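Local structure of N-acyl-D-glutamate deacylase (Bordetella bronchiseptica, 3GIP) at residues 71-76 against 90-95; 125-130 against 138-143; 286-291 against 365-370. The protein probably catalyses hydrolytic removal of the acyl group from N-acyl-D-glutamate, as a zinc-binding member of the amidohydrolase superfamily. One frame throughout, in Å; residues are numbered along the deposited sequence.

Contacts 1 and 2 lie side by side, their centres about 9 Å apart, on the neighbouring parallel strands 87-92 and 139-145 of the barrel of this amidohydrolase. Backbone bonding between these strands joins them, and Phe73 of contact 1 also packs on Val140 of contact 2. Contact 3 is centred about 13 Å from contact 1 and about 22 Å from contact 2; Lys76 links it to contact 1 through the carbonyl of Pro368. The three pairs follow one another along the chain without interleaving. Contacts 1 and 2 pack helices outside the barrel strands; contact 1 runs on to Cys95, a zinc ligand, and contact 3 approaches the same site from a small sheet.

Contact 1 (71-76 against 90-95); sequences LMFVEK and VVVGNC. With ZN (zinc ion), chain F.
Phe73 meets Val90 and Val92 with the rim of its ring, and these three buried side chains make the whole contact between 71-76 and 90-95. Phe73 CZ lies 3.9 Å from Val90 CG1, a methyl that sits in the plane of the ring, so the approach is edge-on. Val92 CG1 is 4.1 Å from Phe73 CE2 and equally far from CZ, beside the same end of the ring. The two valines are alternate residues of strand 87-92 and both point at helix 72-75. Phe73 reaches them because its CG stands anti to the carbonyl carbon (chi1 -51°), carrying the ring out so that its CZ edge faces Val90, whose side chain comes from the opposite direction. The side chains of Phe73 and Val92 instead run past one another in opposite directions. Val140 of strand 139-145 and Tyr127 and Leu131 of helix 124-133 also touch the phenyl group. Beyond the strand the chain turns at Gly93 to Cys95, whose SG binds the zinc ion at 2.2 Å, with His218 and His248 among the other ligands. The helix-strand contact itself is purely apolar, methyls against a ring edge with 86 Å² buried in all; it therefore rests on shape and the exclusion of water, although a few residues on the same segment supplies a zinc ligand.

Contact 2 (125-130 against 138-143); sequences PAYFAA and INVAAL
Ala142 is wedged against two aromatic rings of the helix, and this is the tight part of the contact. Ala142 CB is 3.8 Å from Phe128 CE1 and in the plane of that ring, so the methyl meets the phenyl group at its edge. Tyr127 CE2 is 4.1 Å from Ala142 CB, again near the ring plane. Consecutive residues converge on one alanine because their first torsions differ: CG of Tyr127 extends away from the backbone N (chi1 178°), whereas that of Phe128 lies beside it (chi1 -76°). The packing is looser toward Val140, whose CG1 is 4.4 Å from Tyr127 OH; that hydroxyl is hydrogen-bonded to the carbonyl of Asp70. On the outer side of the helix, Pro125 and Ala129 are exposed. The axes of 125-130 and 139-143 approach to 11.1 Å and run nearly antiparallel (172°), as expected of a helix packed outside a barrel strand. Helix 124-133 follows strand 87-92 and leads into the parallel strand 139-145, forming a beta-alpha-beta unit of the barrel; around it, the ring of Phe121 meets that of Tyr127, and Arg477 touches Phe128.

Contact 3 (286-291 against 365-370); sequences GSSTIL and DGLPND. With FMT (formic acid), chain D; FMT (formic acid), chain E.
Ser288 OG is gripped by two waters and by the carbonyl of Ala341, and both waters reach on to Asp370. The direct gap from Ser288 OG to Asp370 OD2 is 4.2 Å, and the waters bridge it. Water 1 stands 2.8 Å from Ser288 OG and donates to Asp370 OD2. Water 2 is 3.0 Å from Ser288 OG and donates to Asp370 OD2 at 2.7 Å, with a weak additional bond to Thr289 O. Two donated bonds on OD2 would be consistent with an ionised carboxylate. OG anti to the backbone N (chi1 -176°) puts the serine hydroxyl on the side of Asp370. Leu367 supplies the apolar part: Leu367 CD1 is 3.7 Å from Ser288 O and also abuts Ser288 OG. A type I turn from Leu367 to Asp370, closed by Asp370 N bonding to Leu367 O, brings both to the same serine.

Two formates, probably from the crystallisation liquor, sit beside the strand and may mark a pocket. Ser288 N donates to O1 of the chain D formate at 3.0 Å, almost straight at 175°, and Ser287 OG donates to O1 of the chain E formate at 2.6 Å. The Thr289 side chain lies about 6 Å from the zinc ion and close to a bound acetate, consistent with this strand lining the active-site pocket. Strand 287-290 edges a three-stranded antiparallel sheet, paired with 339-343, while 365-370 belongs to the loop between strand 360-362 and helix 376-391; Asp370 also touches Thr305 and Trp306 of strand 303-307.

Contact 1 (71-76 against 90-95)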
ATOM      1  N   LEU A  71      -8.888   7.788   4.295  1.00 16.42           N
ATOM      2  CA  LEU A  71      -9.910   8.831   4.291  1.00 18.11           C
ATOM      3  C   LEU A  71     -10.151   9.516   2.952  1.00 18.68           C
ATOM      4  O   LEU A  71     -10.952  10.445   2.870  1.00 20.97           O
ATOM      5  CB  LEU A  71      -9.545   9.895   5.325  1.00 20.38           C
ATOM      6  CG  LEU A  71      -9.062   9.383   6.682  1.00 21.74           C
ATOM      7  CD1 LEU A  71      -8.563  10.557   7.510  1.00 23.03           C
ATOM      8  CD2 LEU A  71     -10.181   8.638   7.393  1.00 22.53           C
ATOM      9  N   MET A  72      -9.474   9.062   1.905  1.00 16.96           N
ATOM     10  CA  MET A  72      -9.624   9.681   0.594  1.00 16.88           C
ATOM     11  C   MET A  72     -10.914   9.339  -0.132  1.00 16.60           C
ATOM     12  O   MET A  72     -11.327  10.056  -1.039  1.00 16.71           O
ATOM     13  CB  MET A  72      -8.432   9.312  -0.292  1.00 17.66           C
ATOM     14  CG  MET A  72      -7.104   9.806   0.253  1.00 19.15           C
ATOM     15  SD  MET A  72      -7.084  11.593   0.484  1.00 19.30           S
ATOM     16  CE  MET A  72      -7.356  11.713   2.225  1.00 21.31           C
ATOM     17  N   PHE A  73     -11.552   8.243   0.257  1.00 16.90           N
ATOM     18  CA  PHE A  73     -12.788   7.837  -0.393  1.00 19.12           C
ATOM     19  C   PHE A  73     -13.892   8.854  -0.110  1.00 20.35           C
ATOM     20  O   PHE A  73     -14.900   8.903  -0.810  1.00 24.10           O
ATOM     21  CB  PHE A  73     -13.156   6.429   0.076  1.00 19.45           C
ATOM     22  CG  PHE A  73     -12.019   5.449  -0.065  1.00 18.68           C
ATOM     23  CD1 PHE A  73     -11.522   5.120  -1.324  1.00 19.63           C
ATOM     24  CD2 PHE A  73     -11.395   4.919   1.059  1.00 17.46           C
ATOM     25  CE1 PHE A  73     -10.414   4.281  -1.459  1.00 20.41           C
ATOM     26  CE2 PHE A  73     -10.284   4.078   0.938  1.00 20.12           C
ATOM     27  CZ  PHE A  73      -9.792   3.761  -0.324  1.00 19.72           C
ATOM     28  N   VAL A  74     -13.686   9.678   0.912  1.00 23.45           N
ATOM     29  CA  VAL A  74     -14.653  10.716   1.249  1.00 25.32           C
ATOM     30  C   VAL A  74     -14.068  12.090   0.902  1.00 26.10           C
ATOM     31  O   VAL A  74     -14.779  12.976   0.425  1.00 28.04           O
ATOM     32  CB  VAL A  74     -15.037  10.677   2.756  1.00 25.76           C
ATOM     33  CG1 VAL A  74     -13.816  10.944   3.625  1.00 24.77           C
ATOM     34  CG2 VAL A  74     -16.129  11.702   3.040  1.00 28.47           C
ATOM     35  N   GLU A  75     -12.766  12.254   1.121  1.00 25.09           N
ATOM     36  CA  GLU A  75     -12.092  13.522   0.844  1.00 23.68           C
ATOM     37  C   GLU A  75     -11.813  13.814  -0.633  1.00 23.46           C
ATOM     38  O   GLU A  75     -12.125  14.900  -1.122  1.00 21.48           O
ATOM     39  CB  GLU A  75     -10.775  13.598   1.623  1.00 25.33           C
ATOM     40  CG  GLU A  75     -10.947  13.751   3.122  1.00 26.20           C
ATOM     41  CD  GLU A  75      -9.648  14.094   3.825  1.00 26.49           C
ATOM     42  OE1 GLU A  75      -8.903  14.943   3.299  1.00 27.76           O
ATOM     43  OE2 GLU A  75      -9.378  13.535   4.908  1.00 28.18           O
ATOM     44  N   LYS A  76     -11.215  12.854  -1.332  1.00 20.70           N
ATOM     45  CA  LYS A  76     -10.872  13.009  -2.746  1.00 20.95           C
ATOM     46  C   LYS A  76     -11.301  11.731  -3.459  1.00 20.80           C
ATOM     47  O   LYS A  76     -10.468  10.947  -3.908  1.00 19.50           O
ATOM     48  CB  LYS A  76      -9.359  13.195  -2.899  1.00 21.74           C
ATOM     49  CG  LYS A  76      -8.764  14.251  -1.983  1.00 25.15           C
ATOM     50  CD  LYS A  76      -7.269  14.408  -2.218  1.00 28.64           C
ATOM     51  CE  LYS A  76      -6.674  15.470  -1.303  1.00 32.15           C
ATOM     52  NZ  LYS A  76      -5.215  15.655  -1.550  1.00 34.52           N
ATOM     53  N   VAL A  90      -7.044  -1.468  -3.196  1.00 13.47           N
ATOM     54  CA  VAL A  90      -6.026  -0.925  -2.314  1.00 13.86           C
ATOM     55  C   VAL A  90      -6.253  -1.412  -0.896  1.00 14.85           C
ATOM     56  O   VAL A  90      -7.393  -1.539  -0.447  1.00 15.59           O
ATOM     57  CB  VAL A  90      -6.012   0.623  -2.301  1.00 12.61           C
ATOM     58  CG1 VAL A  90      -7.337   1.168  -1.779  1.00 15.15           C
ATOM     59  CG2 VAL A  90      -4.856   1.115  -1.433  1.00 12.94           C
ATOM     60  N   VAL A  91      -5.160  -1.718  -0.210  1.00 14.46           N
ATOM     61  CA  VAL A  91      -5.221  -2.148   1.176  1.00 13.74           C
ATOM     62  C   VAL A  91      -4.795  -0.922   1.979  1.00 14.73           C
ATOM     63  O   VAL A  91      -3.656  -0.461   1.869  1.00 13.66           O
ATOM     64  CB  VAL A  91      -4.252  -3.317   1.456  1.00 13.60           C
ATOM     65  CG1 VAL A  91      -4.350  -3.736   2.920  1.00 15.11           C
ATOM     66  CG2 VAL A  91      -4.581  -4.495   0.544  1.00 15.27           C
ATOM     67  N   VAL A  92      -5.719  -0.380   2.767  1.00 13.64           N
ATOM     68  CA  VAL A  92      -5.431   0.803   3.574  1.00 13.39           C
ATOM     69  C   VAL A  92      -5.228   0.448   5.046  1.00 12.38           C
ATOM     70  O   VAL A  92      -5.358  -0.717   5.434  1.00 14.22           O
ATOM     71  CB  VAL A  92      -6.577   1.840   3.466  1.00 12.77           C
ATOM     72  CG1 VAL A  92      -6.805   2.217   2.006  1.00 12.42           C
ATOM     73  CG2 VAL A  92      -7.860   1.270   4.070  1.00 15.03           C
ATOM     74  N   GLY A  93      -4.902   1.453   5.858  1.00 13.60           N
ATOM     75  CA  GLY A  93      -4.699   1.236   7.282  1.00 12.39           C
ATOM     76  C   GLY A  93      -3.329   0.699   7.638  1.00 13.65           C
ATOM     77  O   GLY A  93      -3.179  -0.075   8.584  1.00 14.02           O
ATOM     78  N   ASN A  94      -2.321   1.136   6.893  1.00 13.09           N
ATOM     79  CA  ASN A  94      -0.957   0.675   7.108  1.00 12.79           C
ATOM     80  C   ASN A  94      -0.128   1.485   8.096  1.00 13.04           C
ATOM     81  O   ASN A  94      -0.492   2.599   8.479  1.00 13.66           O
ATOM     82  CB  ASN A  94      -0.229   0.635   5.764  1.00 13.03           C
ATOM     83  CG  ASN A  94      -0.651  -0.539   4.918  1.00 11.60           C
ATOM     84  OD1 ASN A  94      -0.251  -1.670   5.177  1.00 12.51           O
ATOM     85  ND2 ASN A  94      -1.473  -0.282   3.907  1.00 12.82           N
ATOM     86  N   CYS A  95       0.991   0.892   8.502  1.00 12.45           N
ATOM     87  CA  CYS A  95       1.952   1.507   9.407  1.00 13.40           C
ATOM     88  C   CYS A  95       1.396   1.935  10.752  1.00 13.63           C
ATOM     89  O   CYS A  95       1.880   2.892  11.352  1.00 13.85           O
ATOM     90  CB  CYS A  95       2.605   2.704   8.718  1.00 13.32           C
ATOM     91  SG  CYS A  95       3.242   2.273   7.066  1.00 13.77           S
TER
HETATM   92 ZN    ZN F 484       5.350   2.956   6.894  1.00 14.07          ZN

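Contact 2 (125-130 against 138-143)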
ATOM      1  N   PRO A 125     -16.998  -0.937  11.728  1.00 20.44           N
ATOM      2  CA  PRO A 125     -18.360  -1.025  11.196  1.00 20.92           C
ATOM      3  C   PRO A 125     -18.832   0.326  10.646  1.00 19.96           C
ATOM      4  O   PRO A 125     -19.465   0.390   9.593  1.00 20.37           O
ATOM      5  CB  PRO A 125     -19.166  -1.479  12.407  1.00 21.47           C
ATOM      6  CG  PRO A 125     -18.199  -2.393  13.099  1.00 21.22           C
ATOM      7  CD  PRO A 125     -16.906  -1.596  13.045  1.00 21.98           C
ATOM      8  N   ALA A 126     -18.511   1.402  11.357  1.00 19.71           N
ATOM      9  CA  ALA A 126     -18.902   2.741  10.931  1.00 20.19           C
ATOM     10  C   ALA A 126     -18.183   3.124   9.639  1.00 19.68           C
ATOM     11  O   ALA A 126     -18.783   3.686   8.720  1.00 20.06           O
ATOM     12  CB  ALA A 126     -18.581   3.751  12.027  1.00 19.68           C
ATOM     13  N   TYR A 127     -16.895   2.807   9.574  1.00 20.06           N
ATOM     14  CA  TYR A 127     -16.084   3.109   8.401  1.00 20.24           C
ATOM     15  C   TYR A 127     -16.628   2.371   7.181  1.00 19.34           C
ATOM     16  O   TYR A 127     -16.861   2.970   6.128  1.00 20.59           O
ATOM     17  CB  TYR A 127     -14.632   2.703   8.674  1.00 19.45           C
ATOM     18  CG  TYR A 127     -13.672   2.912   7.523  1.00 19.10           C
ATOM     19  CD1 TYR A 127     -13.623   4.122   6.832  1.00 18.66           C
ATOM     20  CD2 TYR A 127     -12.770   1.910   7.158  1.00 18.54           C
ATOM     21  CE1 TYR A 127     -12.697   4.330   5.809  1.00 18.71           C
ATOM     22  CE2 TYR A 127     -11.843   2.108   6.143  1.00 17.98           C
ATOM     23  CZ  TYR A 127     -11.810   3.316   5.473  1.00 18.54           C
ATOM     24  OH  TYR A 127     -10.885   3.510   4.471  1.00 15.97           O
ATOM     25  N   PHE A 128     -16.843   1.069   7.332  1.00 20.35           N
ATOM     26  CA  PHE A 128     -17.364   0.255   6.244  1.00 19.99           C
ATOM     27  C   PHE A 128     -18.775   0.674   5.848  1.00 20.57           C
ATOM     28  O   PHE A 128     -19.144   0.597   4.677  1.00 20.03           O
ATOM     29  CB  PHE A 128     -17.339  -1.227   6.630  1.00 20.01           C
ATOM     30  CG  PHE A 128     -15.967  -1.847   6.579  1.00 21.11           C
ATOM     31  CD1 PHE A 128     -14.858  -1.093   6.200  1.00 21.31           C
ATOM     32  CD2 PHE A 128     -15.788  -3.191   6.890  1.00 22.57           C
ATOM     33  CE1 PHE A 128     -13.590  -1.672   6.130  1.00 22.68           C
ATOM     34  CE2 PHE A 128     -14.526  -3.778   6.824  1.00 23.01           C
ATOM     35  CZ  PHE A 128     -13.425  -3.017   6.442  1.00 22.61           C
ATOM     36  N   ALA A 129     -19.561   1.120   6.824  1.00 20.92           N
ATOM     37  CA  ALA A 129     -20.922   1.564   6.549  1.00 22.71           C
ATOM     38  C   ALA A 129     -20.866   2.814   5.678  1.00 21.61           C
ATOM     39  O   ALA A 129     -21.685   2.995   4.776  1.00 21.95           O
ATOM     40  CB  ALA A 129     -21.651   1.865   7.851  1.00 23.14           C
ATOM     41  N   ALA A 130     -19.888   3.672   5.951  1.00 20.78           N
ATOM     42  CA  ALA A 130     -19.717   4.900   5.188  1.00 22.16           C
ATOM     43  C   ALA A 130     -19.321   4.567   3.757  1.00 22.09           C
ATOM     44  O   ALA A 130     -19.787   5.202   2.809  1.00 22.65           O
ATOM     45  CB  ALA A 130     -18.655   5.775   5.835  1.00 22.01           C
ATOM     46  N   ILE A 138     -12.374   2.378  -6.369  1.00 15.31           N
ATOM     47  CA  ILE A 138     -11.722   1.079  -6.491  1.00 14.20           C
ATOM     48  C   ILE A 138     -12.065   0.243  -5.261  1.00 13.62           C
ATOM     49  O   ILE A 138     -12.684   0.742  -4.317  1.00 14.26           O
ATOM     50  CB  ILE A 138     -10.177   1.222  -6.598  1.00 14.18           C
ATOM     51  CG1 ILE A 138      -9.605   1.835  -5.317  1.00 16.45           C
ATOM     52  CG2 ILE A 138      -9.819   2.086  -7.798  1.00 14.75           C
ATOM     53  CD1 ILE A 138      -8.075   1.869  -5.286  1.00 15.38           C
ATOM     54  N   ASN A 139     -11.668  -1.025  -5.265  1.00 13.85           N
ATOM     55  CA  ASN A 139     -11.958  -1.894  -4.129  1.00 14.78           C
ATOM     56  C   ASN A 139     -11.103  -1.509  -2.937  1.00 15.59           C
ATOM     57  O   ASN A 139      -9.959  -1.068  -3.091  1.00 14.76           O
ATOM     58  CB  ASN A 139     -11.716  -3.356  -4.499  1.00 14.44           C
ATOM     59  CG  ASN A 139     -12.539  -3.790  -5.686  1.00 14.60           C
ATOM     60  OD1 ASN A 139     -11.998  -4.208  -6.712  1.00 17.81           O
ATOM     61  ND2 ASN A 139     -13.857  -3.684  -5.562  1.00 14.13           N
ATOM     62  N   VAL A 140     -11.662  -1.683  -1.744  1.00 13.61           N
ATOM     63  CA  VAL A 140     -10.961  -1.328  -0.520  1.00 15.22           C
ATOM     64  C   VAL A 140     -10.946  -2.415   0.546  1.00 16.39           C
ATOM     65  O   VAL A 140     -11.995  -2.909   0.964  1.00 16.70           O
ATOM     66  CB  VAL A 140     -11.584  -0.065   0.115  1.00 15.92           C
ATOM     67  CG1 VAL A 140     -10.814   0.324   1.369  1.00 16.20           C
ATOM     68  CG2 VAL A 140     -11.588   1.071  -0.895  1.00 17.02           C
ATOM     69  N   ALA A 141      -9.744  -2.783   0.976  1.00 14.89           N
ATOM     70  CA  ALA A 141      -9.555  -3.760   2.041  1.00 14.67           C
ATOM     71  C   ALA A 141      -8.918  -2.922   3.139  1.00 15.48           C
ATOM     72  O   ALA A 141      -8.135  -2.016   2.843  1.00 14.70           O
ATOM     73  CB  ALA A 141      -8.610  -4.870   1.599  1.00 15.84           C
ATOM     74  N   ALA A 142      -9.241  -3.204   4.397  1.00 14.98           N
ATOM     75  CA  ALA A 142      -8.693  -2.398   5.476  1.00 14.69           C
ATOM     76  C   ALA A 142      -8.071  -3.135   6.646  1.00 13.97           C
ATOM     77  O   ALA A 142      -8.582  -4.155   7.111  1.00 14.74           O
ATOM     78  CB  ALA A 142      -9.770  -1.445   5.996  1.00 15.60           C
ATOM     79  N   LEU A 143      -6.958  -2.583   7.120  1.00 14.42           N
ATOM     80  CA  LEU A 143      -6.238  -3.100   8.273  1.00 13.35           C
ATOM     81  C   LEU A 143      -6.561  -2.124   9.396  1.00 14.79           C
ATOM     82  O   LEU A 143      -6.862  -0.958   9.134  1.00 15.12           O
ATOM     83  CB  LEU A 143      -4.726  -3.066   8.030  1.00 15.19           C
ATOM     84  CG  LEU A 143      -4.131  -3.953   6.936  1.00 14.63           C
ATOM     85  CD1 LEU A 143      -2.827  -3.331   6.437  1.00 14.37           C
ATOM     86  CD2 LEU A 143      -3.889  -5.356   7.479  1.00 15.65           C
TER

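Contact 3 (286-291 against 365-370)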
ATOM      1  N   GLY A 286      14.151   6.543  -2.278  1.00 12.30           N
ATOM      2  CA  GLY A 286      13.914   7.578  -1.291  1.00 12.64           C
ATOM      3  C   GLY A 286      12.603   7.281  -0.589  1.00 12.04           C
ATOM      4  O   GLY A 286      11.657   6.820  -1.224  1.00 11.90           O
ATOM      5  N   SER A 287      12.551   7.524   0.717  1.00 12.26           N
ATOM      6  CA  SER A 287      11.338   7.283   1.490  1.00 12.63           C
ATOM      7  C   SER A 287      10.622   8.610   1.695  1.00 12.59           C
ATOM      8  O   SER A 287      11.112   9.653   1.279  1.00 13.51           O
ATOM      9  CB  SER A 287      11.697   6.677   2.848  1.00 13.09           C
ATOM     10  OG  SER A 287      12.416   7.609   3.642  1.00 13.12           O
ATOM     11  N   SER A 288       9.453   8.574   2.330  1.00 12.89           N
ATOM     12  CA  SER A 288       8.717   9.804   2.585  1.00 11.71           C
ATOM     13  C   SER A 288       7.772   9.599   3.752  1.00 13.37           C
ATOM     14  O   SER A 288       6.983   8.663   3.765  1.00 13.60           O
ATOM     15  CB  SER A 288       7.915  10.232   1.353  1.00 13.38           C
ATOM     16  OG  SER A 288       7.282  11.487   1.577  1.00 13.17           O
ATOM     17  N   THR A 289       7.874  10.469   4.745  1.00 13.89           N
ATOM     18  CA  THR A 289       7.004  10.380   5.906  1.00 14.54           C
ATOM     19  C   THR A 289       7.102  11.697   6.656  1.00 14.48           C
ATOM     20  O   THR A 289       7.519  12.704   6.090  1.00 14.04           O
ATOM     21  CB  THR A 289       7.405   9.191   6.822  1.00 16.08           C
ATOM     22  OG1 THR A 289       6.452   9.065   7.885  1.00 15.81           O
ATOM     23  CG2 THR A 289       8.794   9.397   7.409  1.00 15.11           C
ATOM     24  N   ILE A 290       6.709  11.703   7.922  1.00 15.23           N
ATOM     25  CA  ILE A 290       6.773  12.927   8.701  1.00 15.08           C
ATOM     26  C   ILE A 290       8.211  13.417   8.836  1.00 14.68           C
ATOM     27  O   ILE A 290       9.159  12.630   8.758  1.00 13.89           O
ATOM     28  CB  ILE A 290       6.181  12.710  10.105  1.00 15.83           C
ATOM     29  CG1 ILE A 290       6.930  11.584  10.823  1.00 18.40           C
ATOM     30  CG2 ILE A 290       4.708  12.360   9.980  1.00 17.71           C
ATOM     31  CD1 ILE A 290       6.477  11.352  12.260  1.00 19.05           C
ATOM     32  N   LEU A 291       8.371  14.723   9.011  1.00 14.16           N
ATOM     33  CA  LEU A 291       9.696  15.300   9.176  1.00 13.29           C
ATOM     34  C   LEU A 291      10.191  14.938  10.569  1.00 15.50           C
ATOM     35  O   LEU A 291       9.504  15.174  11.568  1.00 17.53           O
ATOM     36  CB  LEU A 291       9.654  16.823   9.013  1.00 12.85           C
ATOM     37  CG  LEU A 291      10.993  17.542   9.210  1.00 14.28           C
ATOM     38  CD1 LEU A 291      12.009  17.040   8.197  1.00 13.46           C
ATOM     39  CD2 LEU A 291      10.790  19.039   9.050  1.00 14.63           C
ATOM     40  N   ASP A 365       2.556   3.220  -1.197  1.00 14.34           N
ATOM     41  CA  ASP A 365       2.787   4.047  -0.017  1.00 14.28           C
ATOM     42  C   ASP A 365       2.591   5.524  -0.364  1.00 14.61           C
ATOM     43  O   ASP A 365       3.280   6.403   0.161  1.00 15.22           O
ATOM     44  CB  ASP A 365       4.194   3.806   0.542  1.00 16.00           C
ATOM     45  CG  ASP A 365       4.334   4.250   1.988  1.00 17.37           C
ATOM     46  OD1 ASP A 365       3.312   4.621   2.604  1.00 18.65           O
ATOM     47  OD2 ASP A 365       5.463   4.220   2.520  1.00 17.65           O
ATOM     48  N   GLY A 366       1.642   5.790  -1.254  1.00 14.09           N
ATOM     49  CA  GLY A 366       1.369   7.158  -1.645  1.00 14.71           C
ATOM     50  C   GLY A 366       0.774   7.941  -0.490  1.00 15.57           C
ATOM     51  O   GLY A 366       0.017   7.394   0.314  1.00 15.87           O
ATOM     52  N   LEU A 367       1.137   9.215  -0.390  1.00 16.15           N
ATOM     53  CA  LEU A 367       0.615  10.089   0.660  1.00 18.68           C
ATOM     54  C   LEU A 367      -0.155  11.180  -0.084  1.00 19.68           C
ATOM     55  O   LEU A 367       0.372  12.255  -0.361  1.00 18.41           O
ATOM     56  CB  LEU A 367       1.771  10.670   1.481  1.00 17.28           C
ATOM     57  CG  LEU A 367       2.585   9.613   2.239  1.00 18.58           C
ATOM     58  CD1 LEU A 367       3.786  10.245   2.906  1.00 18.13           C
ATOM     59  CD2 LEU A 367       1.697   8.931   3.275  1.00 19.71           C
ATOM     60  N   PRO A 368      -1.427  10.901  -0.416  1.00 21.51           N
ATOM     61  CA  PRO A 368      -2.366  11.761  -1.142  1.00 22.36           C
ATOM     62  C   PRO A 368      -2.622  13.198  -0.689  1.00 22.85           C
ATOM     63  O   PRO A 368      -3.026  14.027  -1.503  1.00 24.86           O
ATOM     64  CB  PRO A 368      -3.647  10.923  -1.168  1.00 22.53           C
ATOM     65  CG  PRO A 368      -3.564  10.144   0.089  1.00 23.27           C
ATOM     66  CD  PRO A 368      -2.122   9.702   0.090  1.00 23.29           C
ATOM     67  N   ASN A 369      -2.388  13.508   0.579  1.00 23.27           N
ATOM     68  CA  ASN A 369      -2.636  14.872   1.041  1.00 24.13           C
ATOM     69  C   ASN A 369      -1.415  15.789   1.046  1.00 22.29           C
ATOM     70  O   ASN A 369      -1.543  16.991   1.282  1.00 21.05           O
ATOM     71  CB  ASN A 369      -3.283  14.858   2.431  1.00 27.74           C
ATOM     72  CG  ASN A 369      -2.487  14.068   3.442  1.00 32.61           C
ATOM     73  OD1 ASN A 369      -1.316  14.357   3.695  1.00 36.80           O
ATOM     74  ND2 ASN A 369      -3.122  13.061   4.035  1.00 35.76           N
ATOM     75  N   ASP A 370      -0.236  15.233   0.780  1.00 20.61           N
ATOM     76  CA  ASP A 370       0.992  16.028   0.745  1.00 18.56           C
ATOM     77  C   ASP A 370       0.925  17.095  -0.349  1.00 18.04           C
ATOM     78  O   ASP A 370       0.433  16.840  -1.445  1.00 18.56           O
ATOM     79  CB  ASP A 370       2.203  15.128   0.479  1.00 17.42           C
ATOM     80  CG  ASP A 370       2.589  14.285   1.676  1.00 17.93           C
ATOM     81  OD1 ASP A 370       1.807  14.211   2.651  1.00 19.27           O
ATOM     82  OD2 ASP A 370       3.685  13.683   1.636  1.00 17.01           O
TER
HETATM   83  C   FMT D 482       8.454   5.049   3.814  1.00 14.73           C
HETATM   84  O1  FMT D 482       8.206   6.004   3.120  1.00 13.65           O
HETATM   85  O2  FMT D 482       9.020   3.966   3.273  1.00 14.98           O
HETATM   86  C   FMT E 483      11.223   6.449   6.555  1.00 18.71           C
HETATM   87  O1  FMT E 483      11.829   7.432   6.207  1.00 17.66           O
HETATM   88  O2  FMT E 483      11.112   6.167   7.859  1.00 18.55           O
HETATM   89  O   HOH W   1       5.007  11.869   0.025  1.00 14.01           O
HETATM   90  O   HOH W   2       5.636  13.176   3.384  1.00 18.55           O